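Local coordinates for ABC transporter substrate-binding protein-branched chain amino acid transport (PDB 4GNR) that binds isoleucine, and probably other branched-chain amino acids, for delivery to an ABC transporter in Streptococcus pneumoniae, at residues A[13-18]-A[56-61]; A[131-136]-A[162-167]; A[286-291]-A[317-322]. All blocks are in the same frame, centred on the assembly; numbering follows the deposited sequence. Where two conformers were deposited one is given.

Contact 1 of 3, residues A[13-18]-A[56-61]; sequences NFEESG and NKSETA
N13 and N56 meet through their amides, the two side chains crossing at about a right angle with their amide planes 61° apart. N56 ND2 donates a hydrogen bond to N13 OD1 at 2.9 Å; the acceptor lies nearly in the amide plane of N56, while the donor sits above the carbonyl plane of N13. N13 ND2 bonds to A63 O, so both ends of this buried amide are used. N56 stands with CG between its own N and carbonyl carbon (chi1 62°). N56 OD1 accepts the backbone N of S58 at 3.0 Å, in the carbonyl plane, which makes an Asx turn inside the type I' turn N56-E59. N56 OD1 also lies 3.2 Å from E15 CG. Carboxylate and amide are steeply inclined to each other here, and the E15 oxygens are taken by A83 N and T84 OG1, two residues that line the isoleucine pocket. Backbone bonding joins in where N56 N donates to F14 O at 2.9 Å. Farther on, S58 OG donates a hydrogen bond to S17 O at 2.7 Å, tilted 27° from the carbonyl plane, and accepts one from L20 N. S17 OG passes 3.6 Å from K57 CA and bonds to D55. G18, at backbone angles that call for glycine, packs against K57 O and S58 CB, where a CB would clash. The contact thus ties the end of strand 7-14 to the turn joining its neighbour, strand 48-55, to helix 60-72, with helix 21-40 packed on F14.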
loop_
_atom_site.group_PDB
_atom_site.type_symbol
_atom_site.label_atom_id
_atom_site.label_comp_id
_atom_site.label_asym_id
_atom_site.label_seq_id
_atom_site.Cartn_x
_atom_site.Cartn_y
_atom_site.Cartn_z
ATOM N N ASN A 13 6.869 12.677 0.988
ATOM C CA ASN A 13 5.517 13.273 1.095
ATOM C C ASN A 13 4.624 12.133 1.602
ATOM O O ASN A 13 4.096 11.368 0.797
ATOM C CB ASN A 13 5.069 13.782 -0.261
ATOM C CG ASN A 13 3.710 14.445 -0.234
ATOM O OD1 ASN A 13 2.993 14.381 0.764
ATOM N ND2 ASN A 13 3.339 15.090 -1.346
ATOM N N PHE A 14 4.534 11.993 2.924
ATOM C CA PHE A 14 3.860 10.846 3.507
ATOM C C PHE A 14 2.744 11.225 4.463
ATOM O O PHE A 14 2.786 12.251 5.150
ATOM C CB PHE A 14 4.851 9.919 4.261
ATOM C CG PHE A 14 5.839 9.186 3.383
ATOM C CD1 PHE A 14 5.417 8.401 2.305
ATOM C CD2 PHE A 14 7.197 9.152 3.730
ATOM C CE1 PHE A 14 6.349 7.660 1.558
ATOM C CE2 PHE A 14 8.099 8.416 2.997
ATOM C CZ PHE A 14 7.683 7.670 1.907
ATOM N N GLU A 15 1.788 10.305 4.562
ATOM C CA GLU A 15 0.631 10.375 5.471
ATOM C C GLU A 15 1.151 9.965 6.872
ATOM O O GLU A 15 1.006 8.819 7.301
ATOM C CB GLU A 15 -0.445 9.416 5.014
ATOM C CG GLU A 15 -1.078 9.669 3.608
ATOM C CD GLU A 15 -0.343 9.136 2.377
ATOM O OE1 GLU A 15 0.898 9.020 2.384
ATOM O OE2 GLU A 15 -1.045 8.886 1.373
ATOM N N GLU A 16 1.790 10.907 7.555
ATOM C CA GLU A 16 2.436 10.654 8.851
ATOM C C GLU A 16 1.506 10.893 10.039
ATOM O O GLU A 16 1.794 10.459 11.150
ATOM C CB GLU A 16 3.766 11.417 8.962
ATOM C CG GLU A 16 4.770 10.921 7.928
ATOM C CD GLU A 16 5.991 11.794 7.727
ATOM O OE1 GLU A 16 6.129 12.871 8.340
ATOM O OE2 GLU A 16 6.828 11.364 6.862
ATOM N N SER A 17 0.422 11.623 9.802
ATOM C CA SER A 17 -0.628 11.880 10.791
ATOM C C SER A 17 -1.954 11.803 10.029
ATOM O O SER A 17 -1.973 11.801 8.801
ATOM C CB SER A 17 -0.468 13.221 11.481
ATOM O OG SER A 17 -0.608 14.288 10.572
ATOM N N GLY A 18 -3.048 11.740 10.771
ATOM C CA GLY A 18 -4.363 11.668 10.156
ATOM C C GLY A 18 -4.858 10.231 9.996
ATOM O O GLY A 18 -4.269 9.286 10.482
ATOM N N ASN A 56 1.819 14.979 4.963
ATOM C CA ASN A 56 0.649 15.473 4.244
ATOM C C ASN A 56 -0.664 15.348 5.035
ATOM O O ASN A 56 -1.732 15.692 4.509
ATOM C CB ASN A 56 0.526 14.855 2.859
ATOM C CG ASN A 56 0.341 13.357 2.912
ATOM O OD1 ASN A 56 -0.438 12.846 3.724
ATOM N ND2 ASN A 56 1.038 12.631 2.026
ATOM N N LYS A 57 -0.591 14.853 6.271
ATOM C CA LYS A 57 -1.733 14.823 7.215
ATOM C C LYS A 57 -2.882 13.956 6.712
ATOM O O LYS A 57 -3.996 14.068 7.199
ATOM C CB LYS A 57 -2.224 16.266 7.507
ATOM C CG LYS A 57 -1.127 17.191 8.010
ATOM C CD LYS A 57 -1.689 18.610 8.231
ATOM C CE LYS A 57 -0.652 19.594 8.760
ATOM N NZ LYS A 57 -1.254 20.925 9.034
ATOM N N SER A 58 -2.602 13.054 5.760
ATOM C CA SER A 58 -3.615 12.200 5.156
ATOM C C SER A 58 -4.654 12.996 4.344
ATOM O O SER A 58 -5.734 12.466 4.061
ATOM C CB SER A 58 -4.337 11.304 6.179
ATOM O OG SER A 58 -3.423 10.485 6.887
ATOM N N GLU A 59 -4.314 14.209 3.932
ATOM C CA GLU A 59 -5.254 15.081 3.194
ATOM C C GLU A 59 -4.775 15.317 1.780
ATOM O O GLU A 59 -3.603 15.593 1.531
ATOM C CB GLU A 59 -5.390 16.427 3.913
ATOM C CG GLU A 59 -6.008 16.256 5.277
ATOM C CD GLU A 59 -6.022 17.473 6.123
ATOM O OE1 GLU A 59 -5.622 18.549 5.631
ATOM O OE2 GLU A 59 -6.457 17.350 7.295
ATOM N N THR A 60 -5.695 15.255 0.830
ATOM C CA THR A 60 -5.317 15.418 -0.574
ATOM C C THR A 60 -4.793 16.810 -0.887
ATOM O O THR A 60 -3.758 16.952 -1.566
ATOM C CB THR A 60 -6.454 15.048 -1.517
ATOM O OG1 THR A 60 -7.573 15.896 -1.272
ATOM C CG2 THR A 60 -6.809 13.564 -1.337
ATOM N N ALA A 61 -5.463 17.858 -0.410
ATOM C CA ALA A 61 -4.995 19.212 -0.699
ATOM C C ALA A 61 -3.629 19.473 -0.077
ATOM O O ALA A 61 -2.778 20.163 -0.662
ATOM C CB ALA A 61 -6.003 20.250 -0.242
#

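Contact 2 of 3, residues A[131-136]-A[162-167]; sequences KIISNY and KSFRES
F164 reaches from helix 155-167 to the backbone of S134 on helix 126-139, and following it outward explains much of this contact. From CB, chi1 178° sets CG anti to the backbone N, and chi2 84° turns the ring so that CD1 and CE1 meet the other helix. F164 CD1 lies 3.8 Å from I133 CG2, the two side chains crossing at about a right angle, and 3.7 Å from S134 N. One atom farther out, F164 CE1 comes to 3.6 Å from S134 CA, so one flank of the ring rests on the backbone of the other helix, met obliquely by both residues. Beyond the two segments the ring stacks with Y168 and touches V146 of strand 145-151.

Small residues let the backbones approach. S134 faces S167, a serine modelled in two conformers, so the exact place of its hydroxyl is doubtful. One turn back toward the start of the helices, the aliphatic part of K131 packs on S163, with K131 CG 3.7 Å from S163 OG. The hydroxyl of S163 is bonded to S127 O, a carbonyl one turn earlier on the facing helix. No hydrogen bond joins the two six-residue segments themselves; they meet by close van der Waals packing.

The short helical axes approach to 8.1 Å at a crossing angle of -43°, pointing broadly the same way. Helix 126-139, strand 145-151 and helix 155-167 form an alpha-beta-alpha unit in a lobe with the alpha/beta fold of type I periplasmic binding proteins, its parallel strands flanked by helices.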
loop_
_atom_site.group_PDB
_atom_site.type_symbol
_atom_site.label_atom_id
_atom_site.label_comp_id
_atom_site.label_asym_id
_atom_site.label_seq_id
_atom_site.Cartn_x
_atom_site.Cartn_y
_atom_site.Cartn_z
ATOM N N LYS A 131 -9.664 -9.199 -8.641
ATOM C CA LYS A 131 -9.644 -10.506 -9.320
ATOM C C LYS A 131 -9.104 -11.584 -8.389
ATOM O O LYS A 131 -9.648 -12.678 -8.307
ATOM C CB LYS A 131 -8.789 -10.445 -10.595
ATOM C CG LYS A 131 -9.359 -9.632 -11.719
ATOM C CD LYS A 131 -8.345 -9.421 -12.825
ATOM C CE LYS A 131 -8.860 -8.584 -13.948
ATOM N NZ LYS A 131 -7.715 -8.321 -14.835
ATOM N N ILE A 132 -8.007 -11.258 -7.701
ATOM C CA ILE A 132 -7.421 -12.202 -6.748
ATOM C C ILE A 132 -8.423 -12.515 -5.631
ATOM O O ILE A 132 -8.587 -13.672 -5.239
ATOM C CB ILE A 132 -6.120 -11.652 -6.193
ATOM C CG1 ILE A 132 -5.020 -11.759 -7.270
ATOM C CG2 ILE A 132 -5.727 -12.394 -4.916
ATOM C CD1 ILE A 132 -3.743 -11.023 -6.843
ATOM N N ILE A 133 -9.066 -11.480 -5.086
ATOM C CA ILE A 133 -10.035 -11.709 -4.022
ATOM C C ILE A 133 -11.162 -12.627 -4.527
ATOM O O ILE A 133 -11.562 -13.572 -3.846
ATOM C CB ILE A 133 -10.546 -10.378 -3.442
ATOM C CG1 ILE A 133 -9.410 -9.663 -2.684
ATOM C CG2 ILE A 133 -11.735 -10.614 -2.512
ATOM C CD1 ILE A 133 -9.693 -8.196 -2.354
ATOM N N SER A 134 -11.707 -12.334 -5.694
ATOM C CA SER A 134 -12.758 -13.199 -6.271
ATOM C C SER A 134 -12.281 -14.652 -6.421
ATOM O O SER A 134 -12.957 -15.598 -5.999
ATOM C CB SER A 134 -13.215 -12.681 -7.625
ATOM O OG SER A 134 -14.257 -13.486 -8.159
ATOM N N ASN A 135 -11.102 -14.841 -7.009
ATOM C CA ASN A 135 -10.588 -16.204 -7.186
ATOM C C ASN A 135 -10.390 -16.921 -5.850
ATOM O O ASN A 135 -10.712 -18.095 -5.704
ATOM C CB ASN A 135 -9.234 -16.186 -7.922
ATOM C CG ASN A 135 -9.309 -15.708 -9.365
ATOM O OD1 ASN A 135 -10.382 -15.641 -9.969
ATOM N ND2 ASN A 135 -8.139 -15.400 -9.932
ATOM N N TYR A 136 -9.838 -16.203 -4.880
ATOM C CA TYR A 136 -9.513 -16.804 -3.583
ATOM C C TYR A 136 -10.779 -17.185 -2.815
ATOM O O TYR A 136 -10.915 -18.296 -2.271
ATOM C CB TYR A 136 -8.628 -15.856 -2.761
ATOM C CG TYR A 136 -8.034 -16.524 -1.561
ATOM C CD1 TYR A 136 -8.684 -16.527 -0.326
ATOM C CD2 TYR A 136 -6.838 -17.215 -1.665
ATOM C CE1 TYR A 136 -8.132 -17.175 0.776
ATOM C CE2 TYR A 136 -6.273 -17.870 -0.568
ATOM C CZ TYR A 136 -6.934 -17.854 0.651
ATOM O OH TYR A 136 -6.427 -18.498 1.761
ATOM N N LYS A 162 -15.467 -2.944 -7.817
ATOM C CA LYS A 162 -15.855 -3.064 -9.240
ATOM C C LYS A 162 -15.249 -4.326 -9.859
ATOM O O LYS A 162 -15.929 -5.108 -10.534
ATOM C CB LYS A 162 -15.448 -1.811 -10.023
ATOM C CG LYS A 162 -15.712 -1.870 -11.521
ATOM C CD LYS A 162 -15.223 -0.599 -12.222
ATOM C CE LYS A 162 -15.431 -0.639 -13.727
ATOM N NZ LYS A 162 -14.288 -1.274 -14.427
ATOM N N SER A 163 -13.955 -4.515 -9.628
ATOM C CA SER A 163 -13.274 -5.682 -10.165
ATOM C C SER A 163 -13.810 -6.991 -9.568
ATOM O O SER A 163 -13.992 -7.995 -10.277
ATOM C CB SER A 163 -11.783 -5.528 -9.942
ATOM O OG SER A 163 -11.141 -6.716 -10.342
ATOM N N PHE A 164 -14.043 -6.979 -8.261
ATOM C CA PHE A 164 -14.602 -8.142 -7.607
ATOM C C PHE A 164 -15.951 -8.532 -8.238
ATOM O O PHE A 164 -16.194 -9.696 -8.582
ATOM C CB PHE A 164 -14.792 -7.903 -6.108
ATOM C CG PHE A 164 -15.411 -9.080 -5.413
ATOM C CD1 PHE A 164 -14.629 -10.141 -4.982
ATOM C CD2 PHE A 164 -16.783 -9.171 -5.249
ATOM C CE1 PHE A 164 -15.191 -11.251 -4.403
ATOM C CE2 PHE A 164 -17.346 -10.304 -4.662
ATOM C CZ PHE A 164 -16.538 -11.338 -4.237
ATOM N N ARG A 165 -16.840 -7.552 -8.386
ATOM C CA ARG A 165 -18.175 -7.833 -8.966
ATOM C C ARG A 165 -18.079 -8.395 -10.382
ATOM O O ARG A 165 -18.845 -9.272 -10.786
ATOM C CB ARG A 165 -19.097 -6.607 -8.986
ATOM C CG ARG A 165 -19.496 -6.071 -7.645
ATOM C CD ARG A 165 -20.596 -4.977 -7.795
ATOM N NE ARG A 165 -20.832 -4.256 -6.551
ATOM C CZ ARG A 165 -20.181 -3.144 -6.224
ATOM N NH1 ARG A 165 -19.329 -2.603 -7.084
ATOM N NH2 ARG A 165 -20.385 -2.560 -5.054
ATOM N N GLU A 166 -17.125 -7.881 -11.147
ATOM C CA GLU A 166 -16.924 -8.348 -12.533
ATOM C C GLU A 166 -16.511 -9.813 -12.608
ATOM O O GLU A 166 -16.980 -10.578 -13.453
ATOM C CB GLU A 166 -15.834 -7.517 -13.231
ATOM C CG GLU A 166 -16.196 -6.062 -13.458
ATOM C CD GLU A 166 -15.053 -5.224 -14.019
ATOM O OE1 GLU A 166 -13.870 -5.635 -13.936
ATOM O OE2 GLU A 166 -15.346 -4.115 -14.518
ATOM N N SER A 167 -15.622 -10.189 -11.697
ATOM C CA SER A 167 -15.067 -11.542 -11.650
ATOM C C SER A 167 -15.874 -12.621 -10.950
ATOM O O SER A 167 -15.917 -13.774 -11.404
ATOM C CB SER A 167 -13.710 -11.473 -10.928
ATOM O OG SER A 167 -12.833 -10.565 -11.564
#

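Contact 3 of 3, residues A[286-291]-A[317-322]; sequences AYDSVH and EGVTGQ
D288 points its carboxylate from helix 281-297 at the turn G318-G321, and hydrogen bonds carry most of this contact. D288 OD1 accepts the backbone NH of V319 at 2.8 Å on its syn lone pair. D288 OD2 takes two donors from T320: the backbone N at 2.9 Å, on the syn side, and OG1 at 2.7 Å, on the anti side. Both come from the same face of the carboxylate plane, 29° and 23° out of it. T320 places OG1 between its own backbone N and carbonyl carbon (chi1 66°), and the D288 and T320 side chains run antiparallel alongside one another. T320 OG1 is also bonded to K333 NZ. G318 completes the polar part: its CA lies 3.4 Å from D288 OD1, and a CB there would run into that oxygen.

One water extends the network. It donates to D288 OD2 at 2.9 Å and to G321 O at 2.8 Å, linking the carboxylate to the far side of the turn.

Van der Waals contact is made by V319 and Y287. In the one of its two conformers given here, V319 CG2 lies 3.4 Å from Y287 CD1, with CE1 next along the ring; the methyl meets the ring obliquely, and the side chains cross at about a right angle. The Y287 hydroxyl leads on to E37 OE1.

The turn joins the antiparallel strands 316-318 and 321-323, so D288 holds this small hairpin against helix 281-297. F316 touches D288 from the first of those strands, while helix 21-40 packs, through A31 and A34, on Y287 and V290 of helix 281-297.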
loop_
_atom_site.group_PDB
_atom_site.type_symbol
_atom_site.label_atom_id
_atom_site.label_comp_id
_atom_site.label_asym_id
_atom_site.label_seq_id
_atom_site.Cartn_x
_atom_site.Cartn_y
_atom_site.Cartn_z
ATOM N N ALA A 286 8.411 0.987 0.431
ATOM C CA ALA A 286 9.053 2.309 0.492
ATOM C C ALA A 286 10.585 2.194 0.489
ATOM O O ALA A 286 11.280 3.015 -0.118
ATOM C CB ALA A 286 8.568 3.077 1.692
ATOM N N TYR A 287 11.100 1.181 1.185
ATOM C CA TYR A 287 12.540 0.899 1.207
ATOM C C TYR A 287 13.013 0.660 -0.240
ATOM O O TYR A 287 14.024 1.222 -0.694
ATOM C CB TYR A 287 12.781 -0.297 2.116
ATOM C CG TYR A 287 14.212 -0.720 2.293
ATOM C CD1 TYR A 287 14.786 -1.643 1.440
ATOM C CD2 TYR A 287 14.975 -0.252 3.361
ATOM C CE1 TYR A 287 16.091 -2.096 1.642
ATOM C CE2 TYR A 287 16.279 -0.699 3.579
ATOM C CZ TYR A 287 16.823 -1.624 2.718
ATOM O OH TYR A 287 18.083 -2.129 2.901
ATOM N N ASP A 288 12.292 -0.179 -0.981
ATOM C CA ASP A 288 12.624 -0.420 -2.384
ATOM C C ASP A 288 12.510 0.859 -3.223
ATOM O O ASP A 288 13.349 1.082 -4.101
ATOM C CB ASP A 288 11.778 -1.531 -2.995
ATOM C CG ASP A 288 12.280 -2.931 -2.671
ATOM O OD1 ASP A 288 13.351 -3.084 -2.052
ATOM O OD2 ASP A 288 11.590 -3.884 -3.121
ATOM N N SER A 289 11.488 1.682 -2.993
ATOM C CA SER A 289 11.337 2.916 -3.764
ATOM C C SER A 289 12.556 3.826 -3.593
ATOM O O SER A 289 13.012 4.438 -4.571
ATOM C CB SER A 289 10.063 3.659 -3.425
ATOM O OG SER A 289 8.892 3.086 -3.996
ATOM N N VAL A 290 13.068 3.945 -2.366
ATOM C CA VAL A 290 14.274 4.761 -2.165
ATOM C C VAL A 290 15.450 4.190 -2.958
ATOM O O VAL A 290 16.188 4.933 -3.592
ATOM C CB VAL A 290 14.612 4.924 -0.677
ATOM C CG1 VAL A 290 16.012 5.504 -0.500
ATOM C CG2 VAL A 290 13.570 5.774 0.006
ATOM N N HIS A 291 15.659 2.868 -2.897
ATOM C CA HIS A 291 16.752 2.273 -3.671
ATOM C C HIS A 291 16.572 2.492 -5.169
ATOM O O HIS A 291 17.560 2.712 -5.883
ATOM C CB HIS A 291 16.917 0.789 -3.337
ATOM C CG HIS A 291 17.711 0.569 -2.113
ATOM N ND1 HIS A 291 19.083 0.626 -2.155
ATOM C CD2 HIS A 291 17.373 0.341 -0.830
ATOM C CE1 HIS A 291 19.570 0.423 -0.949
ATOM N NE2 HIS A 291 18.558 0.238 -0.122
ATOM N N GLU A 317 16.263 -5.820 -8.258
ATOM C CA GLU A 317 15.906 -6.843 -7.270
ATOM C C GLU A 317 15.970 -6.178 -5.907
ATOM O O GLU A 317 17.010 -5.660 -5.505
ATOM C CB GLU A 317 16.834 -8.028 -7.339
ATOM C CG GLU A 317 16.665 -8.807 -8.647
ATOM C CD GLU A 317 15.317 -9.541 -8.800
ATOM O OE1 GLU A 317 14.539 -9.639 -7.825
ATOM O OE2 GLU A 317 15.058 -10.082 -9.902
ATOM N N GLY A 318 14.857 -6.212 -5.191
ATOM C CA GLY A 318 14.753 -5.605 -3.877
ATOM C C GLY A 318 14.105 -6.513 -2.858
ATOM O O GLY A 318 13.976 -7.730 -3.036
ATOM N N VAL A 319 13.680 -5.882 -1.782
ATOM C CA VAL A 319 13.032 -6.543 -0.664
ATOM C C VAL A 319 11.713 -7.185 -1.055
ATOM O O VAL A 319 11.377 -8.293 -0.599
ATOM C CB VAL A 319 12.783 -5.505 0.462
ATOM C CG1 VAL A 319 11.926 -6.086 1.575
ATOM C CG2 VAL A 319 14.115 -4.981 0.993
ATOM N N THR A 320 11.010 -6.516 -1.964
ATOM C CA THR A 320 9.691 -6.952 -2.459
ATOM C C THR A 320 9.830 -7.614 -3.836
ATOM O O THR A 320 8.949 -7.519 -4.698
ATOM C CB THR A 320 8.664 -5.797 -2.493
ATOM O OG1 THR A 320 9.038 -4.799 -3.438
ATOM C CG2 THR A 320 8.483 -5.180 -1.111
ATOM N N GLY A 321 10.935 -8.310 -4.049
ATOM C CA GLY A 321 11.165 -8.983 -5.311
ATOM C C GLY A 321 11.605 -8.022 -6.384
ATOM O O GLY A 321 12.226 -6.985 -6.128
ATOM N N GLN A 322 11.257 -8.353 -7.612
ATOM C CA GLN A 322 11.692 -7.536 -8.706
ATOM C C GLN A 322 10.811 -6.289 -8.898
ATOM O O GLN A 322 9.623 -6.270 -8.540
ATOM C CB GLN A 322 11.629 -8.350 -10.027
ATOM C CG GLN A 322 12.360 -7.733 -11.208
ATOM C CD GLN A 322 12.186 -8.517 -12.506
ATOM O OE1 GLN A 322 11.068 -8.870 -12.893
ATOM N NE2 GLN A 322 13.279 -8.704 -13.235
HETATM O O HOH W 1 11.320 -4.364 -5.942
#

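Contacts 1 and 3 are neighbours, their nearest atoms about 5 Å apart and their centres 23 Å, with helix 21-40 packing against both F14 and Y287. Contact 2 lies on the opposite side of the chain's centre from contact 1, 30 Å between centres, and its centre is 27 Å from that of contact 3. The bound isoleucine is closest to contact 1, about 7 Å from the side chain of E15, which is bonded to the pocket residues A83 and T84. I133 of contact 2 is about 11 Å from the ligand and T320 of contact 3 about 12 Å. None of the three touches another, and they follow in series along the chain.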